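Local coordinates for protein arginyl-tRNA synthetase, putative (Plasmodium falciparum, PDB 5JLD) that probably catalyses the ATP-dependent attachment of L-arginine to tRNA(Arg), releasing AMP and diphosphate, as a class I aminoacyl-tRNA synthetase, at residues A[150-153]-A[154-158]; A[348-351]-A[352-355]. All coordinates share one frame; numbering follows the deposited sequence.

Contact 1: A[150-153]-A[154-158]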
loop_
_atom_site.group_PDB
_atom_site.type_symbol
_atom_site.label_atom_id
_atom_site.label_comp_id
_atom_site.label_asym_id
_atom_site.label_seq_id
_atom_site.Cartn_x
_atom_site.Cartn_y
_atom_site.Cartn_z
ATOM N N GLY A 150 -6.872 1.337 15.026
ATOM C CA GLY A 150 -5.550 0.923 14.576
ATOM C C GLY A 150 -5.604 -0.317 13.690
ATOM O O GLY A 150 -4.952 -0.374 12.647
ATOM N N HIS A 151 -6.389 -1.313 14.110
ATOM C CA HIS A 151 -6.612 -2.510 13.302
ATOM C C HIS A 151 -7.204 -2.130 11.950
ATOM O O HIS A 151 -6.848 -2.703 10.922
ATOM C CB HIS A 151 -7.555 -3.494 14.014
ATOM C CG HIS A 151 -6.984 -4.094 15.259
ATOM N ND1 HIS A 151 -7.728 -4.266 16.407
ATOM C CD2 HIS A 151 -5.751 -4.585 15.529
ATOM C CE1 HIS A 151 -6.975 -4.831 17.336
ATOM N NE2 HIS A 151 -5.772 -5.029 16.833
ATOM N N LEU A 152 -8.125 -1.173 11.969
ATOM C CA LEU A 152 -8.765 -0.699 10.746
ATOM C C LEU A 152 -7.733 -0.114 9.792
ATOM O O LEU A 152 -7.671 -0.481 8.616
ATOM C CB LEU A 152 -9.827 0.351 11.064
ATOM C CG LEU A 152 -10.533 0.963 9.854
ATOM C CD1 LEU A 152 -11.317 -0.088 9.087
ATOM C CD2 LEU A 152 -11.428 2.099 10.277
ATOM N N ARG A 153 -6.924 0.801 10.310
ATOM C CA ARG A 153 -5.865 1.415 9.517
ATOM C C ARG A 153 -4.925 0.363 8.927
ATOM O O ARG A 153 -4.596 0.409 7.742
ATOM C CB ARG A 153 -5.069 2.402 10.364
ATOM C CG ARG A 153 -4.016 3.156 9.555
ATOM C CD ARG A 153 -3.596 4.453 10.247
ATOM N NE ARG A 153 -3.063 5.414 9.290
ATOM C CZ ARG A 153 -2.464 6.551 9.625
ATOM N NH1 ARG A 153 -2.307 6.862 10.905
ATOM N NH2 ARG A 153 -2.017 7.372 8.673
ATOM N N SER A 154 -4.510 -0.594 9.761
ATOM C CA SER A 154 -3.622 -1.652 9.294
ATOM C C SER A 154 -4.281 -2.450 8.173
ATOM O O SER A 154 -3.627 -2.873 7.206
ATOM C CB SER A 154 -3.239 -2.586 10.451
ATOM O OG SER A 154 -2.442 -3.651 9.975
ATOM N N THR A 155 -5.585 -2.646 8.318
ATOM C CA THR A 155 -6.373 -3.436 7.383
ATOM C C THR A 155 -6.406 -2.734 6.027
ATOM O O THR A 155 -6.125 -3.352 4.986
ATOM C CB THR A 155 -7.803 -3.663 7.933
ATOM O OG1 THR A 155 -7.716 -4.324 9.199
ATOM C CG2 THR A 155 -8.657 -4.507 6.993
ATOM N N ILE A 156 -6.692 -1.429 6.060
ATOM C CA ILE A 156 -6.784 -0.576 4.863
ATOM C C ILE A 156 -5.456 -0.430 4.102
ATOM O O ILE A 156 -5.368 -0.650 2.858
ATOM C CB ILE A 156 -7.310 0.814 5.266
ATOM C CG1 ILE A 156 -8.738 0.669 5.806
ATOM C CG2 ILE A 156 -7.263 1.779 4.090
ATOM C CD1 ILE A 156 -9.296 1.901 6.492
ATOM N N ILE A 157 -4.416 -0.072 4.850
ATOM C CA ILE A 157 -3.073 0.021 4.271
ATOM C C ILE A 157 -2.627 -1.317 3.656
ATOM O O ILE A 157 -2.222 -1.391 2.471
ATOM C CB ILE A 157 -2.057 0.461 5.340
ATOM C CG1 ILE A 157 -2.364 1.897 5.813
ATOM C CG2 ILE A 157 -0.644 0.308 4.816
ATOM C CD1 ILE A 157 -1.389 2.416 6.857
ATOM N N GLY A 158 -2.726 -2.384 4.459
ATOM C CA GLY A 158 -2.287 -3.698 4.005
ATOM C C GLY A 158 -3.031 -4.146 2.755
ATOM O O GLY A 158 -2.428 -4.650 1.800
#
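Thr-155 grips the backbone carbonyl of His-151 twice in the first turns of helix 149-167, just where the His-148 to His-151 run, His-Val-Gly-His, forms this enzyme's version of the class I HIGH signature. The hydroxyl OG1 donates to His-151 O across a short 2.5 Å, from 37° above the carbonyl plane. The amide Thr-155 N reaches the same His-151 O at 2.9 Å from the opposite face, through a bent N-H. The hydroxyl can make this bond because OG1 is anti to its own carbonyl carbon (chi1 -58°), which folds it back toward the preceding turn. Ser-139 OG is a further partner of Thr-155 OG1. The neighbouring Ser-154 turns its hydroxyl to the amide of Ser-139, so two consecutive side chains tie the helix to the segment that follows strand 133-137 of the Rossmann fold. The imidazole of His-151 bonds through ND1 to His-148 N, and the two histidine rings stack. The extended chain of Arg-153 carries its guanidinium to a salt bridge from NE to Asp-452 OD1 and a hydrogen bond from NH1 to Ser-459 O. Regular helical bonds continue the spiral, among them Ile-157 N to Arg-153 O at 2.9 Å, nearly straight at 172°. Further out, Ile-156 leans back against Leu-152, its CD1 3.7 Å from Leu-152 CG, and meets Ile-448 and Leu-453 of helix 436-453. Low on the arginine chain, the Ile-157 side chain crosses it obliquely, bringing CD1 to 3.8 Å from Arg-153 CG.

Contact 2: A[348-351]-A[352-355]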
loop_
_atom_site.group_PDB
_atom_site.type_symbol
_atom_site.label_atom_id
_atom_site.label_comp_id
_atom_site.label_asym_id
_atom_site.label_seq_id
_atom_site.Cartn_x
_atom_site.Cartn_y
_atom_site.Cartn_z
ATOM N N THR A 348 2.247 -2.457 10.684
ATOM C CA THR A 348 1.884 -2.295 12.103
ATOM C C THR A 348 2.062 -0.877 12.660
ATOM O O THR A 348 2.618 -0.022 11.988
ATOM C CB THR A 348 2.719 -3.221 13.061
ATOM O OG1 THR A 348 3.998 -2.622 13.322
ATOM C CG2 THR A 348 2.916 -4.628 12.500
ATOM N N ASP A 349 1.610 -0.658 13.905
ATOM C CA ASP A 349 1.926 0.565 14.654
ATOM C C ASP A 349 3.402 0.856 14.541
ATOM O O ASP A 349 4.233 -0.063 14.598
ATOM C CB ASP A 349 1.588 0.463 16.150
ATOM C CG ASP A 349 0.369 -0.366 16.423
ATOM O OD1 ASP A 349 -0.752 0.107 16.139
ATOM O OD2 ASP A 349 0.538 -1.500 16.919
ATOM N N ILE A 350 3.720 2.142 14.428
ATOM C CA ILE A 350 5.087 2.587 14.197
ATOM C C ILE A 350 5.987 2.200 15.377
ATOM O O ILE A 350 7.176 1.905 15.204
ATOM C CB ILE A 350 5.118 4.130 13.930
ATOM C CG1 ILE A 350 6.487 4.570 13.403
ATOM C CG2 ILE A 350 4.711 4.913 15.162
ATOM C CD1 ILE A 350 6.966 3.767 12.199
ATOM N N GLY A 351 5.387 2.118 16.560
ATOM C CA GLY A 351 6.099 1.779 17.783
ATOM C C GLY A 351 6.609 0.350 17.872
ATOM O O GLY A 351 7.354 0.002 18.790
ATOM N N GLN A 352 6.211 -0.495 16.929
ATOM C CA GLN A 352 6.742 -1.853 16.906
ATOM C C GLN A 352 7.965 -1.944 16.007
ATOM O O GLN A 352 8.623 -2.991 15.969
ATOM C CB GLN A 352 5.681 -2.851 16.446
ATOM C CG GLN A 352 4.498 -2.964 17.388
ATOM C CD GLN A 352 3.505 -4.007 16.925
ATOM O OE1 GLN A 352 3.821 -5.196 16.867
ATOM N NE2 GLN A 352 2.300 -3.567 16.580
ATOM N N LEU A 353 8.271 -0.844 15.307
ATOM C CA LEU A 353 9.375 -0.808 14.325
ATOM C C LEU A 353 10.656 -1.490 14.797
ATOM O O LEU A 353 11.128 -2.441 14.175
ATOM C CB LEU A 353 9.706 0.645 13.944
ATOM C CG LEU A 353 10.974 0.899 13.107
ATOM C CD1 LEU A 353 11.030 0.046 11.816
ATOM C CD2 LEU A 353 11.113 2.404 12.776
ATOM N N THR A 354 11.203 -0.983 15.900
ATOM C CA THR A 354 12.427 -1.500 16.488
ATOM C C THR A 354 12.326 -3.012 16.680
ATOM O O THR A 354 13.202 -3.777 16.222
ATOM C CB THR A 354 12.713 -0.804 17.839
ATOM O OG1 THR A 354 12.642 0.617 17.662
ATOM C CG2 THR A 354 14.070 -1.195 18.391
ATOM N N HIS A 355 11.217 -3.431 17.292
ATOM C CA HIS A 355 10.952 -4.851 17.512
ATOM C C HIS A 355 11.170 -5.607 16.214
ATOM O O HIS A 355 12.006 -6.524 16.162
ATOM C CB HIS A 355 9.532 -5.048 18.043
ATOM C CG HIS A 355 9.085 -6.471 18.078
ATOM N ND1 HIS A 355 9.440 -7.344 19.087
ATOM C CD2 HIS A 355 8.308 -7.176 17.221
ATOM C CE1 HIS A 355 8.897 -8.523 18.848
ATOM N NE2 HIS A 355 8.199 -8.446 17.729
HETATM O O HOH W 1 9.416 -1.711 18.865
#
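Gln-352 reaches back to Asp-349 with both its backbone and its amide head, closing the turn that carries the chain from the end of strand 343-349 into helix 353-364, the start of a beta-alpha-beta crossover. The amide nitrogen Gln-352 NE2 donates to Asp-349 OD2 at 2.7 Å. The acceptor lies in the amide plane, but the carboxylate is met on its anti side, 27° out of its own plane, and the N-H is bent. With CG anti to the carbonyl carbon (chi1 -64°) and the chain extended beyond it, the amide is carried straight to the strand end, Gln-352 NE2 passing 3.6 Å from Thr-348 CB. Gln-352 N bonds to Asp-349 O at 3.1 Å, descending from above the carbonyl plane. Thr-348 OG1 donates to Asp-349 O at 2.9 Å from the opposite side of that plane, tilted from it, so this oxygen is clasped between two donors. The next bond, Leu-353 N to Ile-350 O at 3.0 Å, repeats the three-residue spacing of a 3-10 turn. A water then bridges onward, donating to Gly-351 O and accepting from His-355 N. In the second shell, Thr-348 OG1 also pairs with His-377 NE2, backbone bonds join Thr-348 to Val-378 and Phe-380 of the adjacent strand, and His-355 NE2 bonds to Asp-328 OD2. Being neutral, the Gln-352 amide would orient the carboxylate of Asp-349 without cancelling its probable negative charge, and the bond may restrain the turning of the two groups.

How the contacts relate
Contacts 1 and 2 lie in series in the catalytic domain, their centres 14 Å apart and their nearest atoms about 5 Å apart, so they do not touch directly. They sit at the same, carboxyl-terminal end of the parallel strands: helix 149-167 follows strand 133-137, while 348-355 takes in the last two residues of the neighbouring strand 343-349 and runs into helix 353-364. Phe-380 mediates between them, packing on Arg-153, Ser-154 and Ile-157 of contact 1 and on Asp-349 of contact 2, and a weak bond links Ser-154 OG to Val-347 O. In class I synthetases this end of the Rossmann sheet, with the HIGH signature in contact 1, forms the ATP site; contact 2 lies beside it.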